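Putative endo-1,4-beta-xylanase (Bacteroides thetaiotaomicron VPI-5482, PDB 5MSX) probably hydrolyses O-glycosidic bonds as a family 43 glycoside hydrolase, consistent with an arabinofuranosidase role in the breakdown of plant pectin. Local coordinates at residues Tyr198-Ile203 against Glu221-Ala226; Gly170-Ala175 against Tyr211-Thr216. All coordinates share one frame; numbering follows the deposited sequence.

Contact 1: Tyr198-Ile203 against Glu221-Ala226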
# COMPACT_ATOMS: atom_id res chain seq x y z
N TYR C 198 -2.67 -5.70 35.43
CA TYR C 198 -3.44 -5.28 34.28
C TYR C 198 -2.89 -3.99 33.65
O TYR C 198 -2.70 -2.96 34.33
CB TYR C 198 -4.91 -5.04 34.66
CG TYR C 198 -5.69 -4.51 33.49
CD1 TYR C 198 -5.93 -5.30 32.38
CD2 TYR C 198 -6.13 -3.18 33.46
CE1 TYR C 198 -6.61 -4.81 31.27
CE2 TYR C 198 -6.80 -2.67 32.36
CZ TYR C 198 -7.05 -3.49 31.27
OH TYR C 198 -7.73 -2.98 30.20
N SER C 199 -2.69 -4.02 32.32
CA SER C 199 -2.14 -2.90 31.58
C SER C 199 -2.91 -2.57 30.32
O SER C 199 -3.44 -3.48 29.61
CB SER C 199 -0.69 -3.20 31.20
OG SER C 199 -0.18 -2.19 30.33
N GLU C 200 -2.96 -1.28 30.01
CA GLU C 200 -3.62 -0.81 28.79
C GLU C 200 -2.89 0.41 28.24
O GLU C 200 -1.76 0.67 28.62
CB GLU C 200 -5.11 -0.56 29.07
CG GLU C 200 -5.43 0.57 30.03
CD GLU C 200 -6.93 0.61 30.44
OE1 GLU C 200 -7.72 -0.22 29.94
OE2 GLU C 200 -7.32 1.50 31.24
N GLY C 201 -3.51 1.14 27.32
CA GLY C 201 -2.94 2.38 26.80
C GLY C 201 -1.48 2.34 26.36
O GLY C 201 -0.72 3.25 26.69
N PRO C 202 -1.08 1.32 25.60
CA PRO C 202 0.34 1.29 25.16
C PRO C 202 0.74 2.53 24.33
O PRO C 202 -0.05 3.05 23.58
CB PRO C 202 0.43 0.02 24.32
CG PRO C 202 -0.98 -0.31 23.94
CD PRO C 202 -1.85 0.18 25.05
N ILE C 203 1.96 2.98 24.52
CA ILE C 203 2.59 4.02 23.74
C ILE C 203 3.87 3.41 23.27
O ILE C 203 4.56 2.80 24.07
CB ILE C 203 2.90 5.28 24.61
CG1 ILE C 203 1.58 5.93 25.08
CG2 ILE C 203 3.84 6.27 23.88
CD1 ILE C 203 1.80 7.01 26.16
N GLU C 221 -7.29 6.94 40.33
CA GLU C 221 -6.21 7.73 40.92
C GLU C 221 -4.91 6.96 40.94
O GLU C 221 -3.86 7.59 41.00
CB GLU C 221 -6.50 8.17 42.37
CG GLU C 221 -7.78 8.95 42.58
CD GLU C 221 -8.94 8.07 43.04
OE1 GLU C 221 -9.15 6.98 42.44
OE2 GLU C 221 -9.65 8.47 44.00
N LYS C 222 -4.97 5.62 40.91
CA LYS C 222 -3.71 4.82 40.91
C LYS C 222 -3.07 4.59 39.53
O LYS C 222 -2.07 3.92 39.45
CB LYS C 222 -3.89 3.48 41.62
CG LYS C 222 -4.38 3.58 43.06
CD LYS C 222 -3.32 4.11 44.01
CE LYS C 222 -3.92 4.48 45.36
NZ LYS C 222 -2.87 4.86 46.36
N TYR C 223 -3.62 5.16 38.47
CA TYR C 223 -3.02 5.08 37.12
C TYR C 223 -1.55 5.55 37.16
O TYR C 223 -1.24 6.57 37.78
CB TYR C 223 -3.79 5.98 36.17
CG TYR C 223 -4.52 5.36 35.01
CD1 TYR C 223 -3.98 4.27 34.30
CD2 TYR C 223 -5.70 5.93 34.53
CE1 TYR C 223 -4.62 3.75 33.18
CE2 TYR C 223 -6.34 5.41 33.38
CZ TYR C 223 -5.78 4.33 32.72
OH TYR C 223 -6.36 3.80 31.61
N GLN C 224 -0.66 4.74 36.58
CA GLN C 224 0.73 5.09 36.36
C GLN C 224 1.16 4.61 34.96
O GLN C 224 0.55 3.68 34.38
CB GLN C 224 1.64 4.43 37.38
CG GLN C 224 1.31 4.73 38.83
CD GLN C 224 2.14 3.90 39.80
OE1 GLN C 224 2.06 2.70 39.80
NE2 GLN C 224 2.95 4.55 40.59
N TYR C 225 2.17 5.26 34.42
CA TYR C 225 2.89 4.72 33.25
C TYR C 225 4.23 4.20 33.73
O TYR C 225 4.96 4.86 34.49
CB TYR C 225 3.06 5.76 32.13
CG TYR C 225 2.03 5.72 31.03
CD1 TYR C 225 2.07 4.74 30.05
CD2 TYR C 225 1.00 6.67 30.95
CE1 TYR C 225 1.13 4.69 29.02
CE2 TYR C 225 0.05 6.63 29.93
CZ TYR C 225 0.14 5.64 28.95
OH TYR C 225 -0.79 5.56 27.91
N ALA C 226 4.55 3.00 33.23
CA ALA C 226 5.86 2.40 33.35
C ALA C 226 6.39 2.14 31.95
O ALA C 226 5.66 2.35 30.96
CB ALA C 226 5.77 1.12 34.15

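Contact 2: Gly170-Ala175 against Tyr211-Thr216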
# COMPACT_ATOMS: atom_id res chain seq x y z
N GLY C 170 -3.74 -3.46 24.26
CA GLY C 170 -3.75 -3.65 25.71
C GLY C 170 -3.34 -5.04 26.14
O GLY C 170 -3.34 -5.99 25.33
N ARG C 171 -2.93 -5.13 27.40
CA ARG C 171 -2.39 -6.34 28.03
C ARG C 171 -1.09 -6.83 27.39
O ARG C 171 -0.77 -8.04 27.37
CB ARG C 171 -3.47 -7.43 28.14
CG ARG C 171 -4.79 -6.90 28.72
CD ARG C 171 -5.65 -8.04 29.29
NE ARG C 171 -5.07 -8.59 30.54
CZ ARG C 171 -5.64 -9.56 31.26
NH1 ARG C 171 -6.80 -10.14 30.87
NH2 ARG C 171 -5.07 -9.98 32.39
N ARG C 172 -0.30 -5.85 26.96
CA ARG C 172 1.06 -6.07 26.51
C ARG C 172 1.18 -6.87 25.19
O ARG C 172 2.19 -7.50 24.92
CB ARG C 172 1.92 -6.67 27.63
CG ARG C 172 1.87 -5.93 28.98
CD ARG C 172 2.67 -6.71 30.02
NE ARG C 172 2.76 -6.03 31.31
CZ ARG C 172 1.76 -5.91 32.19
NH1 ARG C 172 0.54 -6.40 31.94
NH2 ARG C 172 1.98 -5.25 33.34
N HIS C 173 0.15 -6.78 24.36
CA HIS C 173 0.13 -7.50 23.10
C HIS C 173 0.80 -6.72 21.98
O HIS C 173 0.67 -5.49 21.91
CB HIS C 173 -1.30 -7.84 22.70
CG HIS C 173 -1.90 -8.95 23.52
ND1 HIS C 173 -2.86 -8.73 24.48
CD2 HIS C 173 -1.65 -10.28 23.53
CE1 HIS C 173 -3.20 -9.88 25.03
NE2 HIS C 173 -2.47 -10.84 24.49
N VAL C 174 1.49 -7.46 21.11
CA VAL C 174 2.07 -6.90 19.88
C VAL C 174 2.15 -7.96 18.75
O VAL C 174 2.44 -9.14 18.99
CB VAL C 174 3.46 -6.30 20.15
CG1 VAL C 174 4.46 -7.35 20.58
CG2 VAL C 174 3.98 -5.54 18.93
N ALA C 175 1.88 -7.50 17.54
CA ALA C 175 1.98 -8.33 16.34
C ALA C 175 2.36 -7.46 15.15
O ALA C 175 2.03 -6.26 15.13
CB ALA C 175 0.64 -9.00 16.08
N TYR C 211 14.06 1.68 20.98
CA TYR C 211 12.63 1.42 20.99
C TYR C 211 12.11 1.52 22.43
O TYR C 211 12.69 0.95 23.34
CB TYR C 211 12.36 0.02 20.45
CG TYR C 211 12.77 -0.24 19.01
CD1 TYR C 211 12.06 0.31 17.93
CD2 TYR C 211 13.83 -1.09 18.72
CE1 TYR C 211 12.43 0.05 16.63
CE2 TYR C 211 14.21 -1.35 17.40
CZ TYR C 211 13.50 -0.80 16.37
OH TYR C 211 13.85 -1.10 15.07
N TYR C 212 11.03 2.28 22.61
CA TYR C 212 10.41 2.57 23.91
C TYR C 212 9.00 2.03 23.95
O TYR C 212 8.17 2.40 23.13
CB TYR C 212 10.38 4.07 24.17
CG TYR C 212 11.75 4.68 24.33
CD1 TYR C 212 12.47 5.16 23.23
CD2 TYR C 212 12.35 4.74 25.57
CE1 TYR C 212 13.73 5.71 23.37
CE2 TYR C 212 13.63 5.27 25.72
CZ TYR C 212 14.31 5.77 24.62
OH TYR C 212 15.60 6.29 24.76
N TYR C 213 8.73 1.12 24.89
CA TYR C 213 7.40 0.59 25.13
C TYR C 213 6.91 1.05 26.51
O TYR C 213 7.39 0.58 27.53
CB TYR C 213 7.39 -0.95 25.06
CG TYR C 213 6.04 -1.50 25.33
CD1 TYR C 213 5.05 -1.34 24.40
CD2 TYR C 213 5.73 -2.12 26.54
CE1 TYR C 213 3.77 -1.75 24.66
CE2 TYR C 213 4.44 -2.57 26.80
CZ TYR C 213 3.46 -2.36 25.87
OH TYR C 213 2.17 -2.79 26.06
N LEU C 214 5.94 1.95 26.50
CA LEU C 214 5.32 2.49 27.71
C LEU C 214 3.96 1.84 27.85
O LEU C 214 3.23 1.74 26.86
CB LEU C 214 5.12 4.02 27.59
CG LEU C 214 6.33 4.96 27.68
CD1 LEU C 214 7.40 4.66 26.66
CD2 LEU C 214 5.84 6.39 27.52
N TYR C 215 3.61 1.47 29.08
CA TYR C 215 2.38 0.74 29.35
C TYR C 215 1.79 1.23 30.69
O TYR C 215 2.52 1.59 31.61
CB TYR C 215 2.70 -0.76 29.36
CG TYR C 215 3.68 -1.21 30.43
CD1 TYR C 215 5.05 -1.09 30.24
CD2 TYR C 215 3.24 -1.76 31.62
CE1 TYR C 215 5.95 -1.47 31.23
CE2 TYR C 215 4.13 -2.16 32.62
CZ TYR C 215 5.47 -2.01 32.42
OH TYR C 215 6.34 -2.39 33.43
N THR C 216 0.47 1.28 30.78
CA THR C 216 -0.18 1.68 32.05
C THR C 216 -0.23 0.54 33.03
O THR C 216 -0.20 -0.64 32.65
CB THR C 216 -1.63 2.22 31.89
OG1 THR C 216 -2.58 1.16 31.57
CG2 THR C 216 -1.67 3.32 30.88
O HOH W 1 -0.35 -2.74 27.68
O HOH W 2 1.07 -3.47 23.78

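Contact 1: Tyr198-Ile203 against Glu221-Ala226
Tyr223 and Tyr225 both reach from the start of strand 224-230, in one blade of the family 43 beta-propeller, to the loop that carries Glu200, the predicted proton donor. Two hydroxyl bonds make the polar part. Tyr223 OH donates a weak bond to Glu200 OE2 at 2.5 Å, with ring and carboxylate planes 43° apart. The other oxygen, Glu200 OE1, takes Tyr198 OH at 2.8 Å from above the carboxylate plane, so both carboxylate oxygens are engaged. CG of Glu200 occupies the crowded position between backbone N and carbonyl carbon (chi1 66°), and the chain then runs extended to this pair. Tyr225 OH donates to a lone pair of Gly201 O at 2.6 Å, in the carbonyl plane, and is itself bonded to Gly261 N. The apolar part is the tip of Ile203, whose CD1 rests 3.5 Å from Tyr225 CZ, the two side chains crossing at about a right angle. A phenylalanine at Tyr225 would probably leave Gly201 O and Gly261 N without this shared mate. In the sheet, strand 210-217 runs between strands 203-207 and 224-230; its Thr216 touches both tyrosine side chains, and Tyr225 also packs on Ile246 of strand 245-247.

Contact 2: Gly170-Ala175 against Tyr211-Thr216
Tyr213 and Tyr215, on strand 210-217, point at the hairpin turn around Arg172 across the junction of two neighbouring blades of the five-bladed beta-propeller found in family 43. In the turn, Arg171 and Arg172 both have positive phi, close to a type I' turn, and it links strands 165-169 and 173-177. His173 ND1 bonds Gly170 O at 2.9 Å in the plane of its own ring, bracing the turn from within. Along the strand, Tyr213 comes first. With CG anti to the backbone N (chi1 179°), its ring extends to the turn and the hydroxyl arrives 3.5 Å from Arg172 CA. The polar link is made by two waters rather than directly: one lies 3.0 Å from Tyr213 OH and accepts from Arg172 N, the other lies 2.6 Å from the same hydroxyl and donates to His173 O. Two backbone groups of the turn are thereby tied to one phenol oxygen. Two residues on, Tyr215 points to the same turn, its side chain also touching Thr193, Arg195 and Ser199. The arginine chain is extended from CG to NE, and its guanidinium is held by Thr193 OG1 at NE and Glu197 O at NH2. Tilted 51° from the ring plane, that group brings NH2 to 3.8 Å from Tyr215 CE2.

In the fold
The two contacts have centres 10 Å apart and share the blade built from strands 203-207, 210-217, 224-230 and 245-247. Contact 1 ties segment 198-203, the loop entering that blade, to its third strand, while contact 2 joins its second strand to the preceding blade. They also touch: Ser199 O probably bonds Arg171 N at 2.8 Å, and Ile203 O probably bonds Leu214 N at 2.9 Å. Contact 1 lies at the predicted active site, where the side chains of Glu200 and Asp154, predicted to tune it, approach to about 3 Å, and a calcium ion sits about 5 Å from Gly201. Contact 2 lies further out: the side chains of Tyr215 and Glu200 are about 8 Å apart.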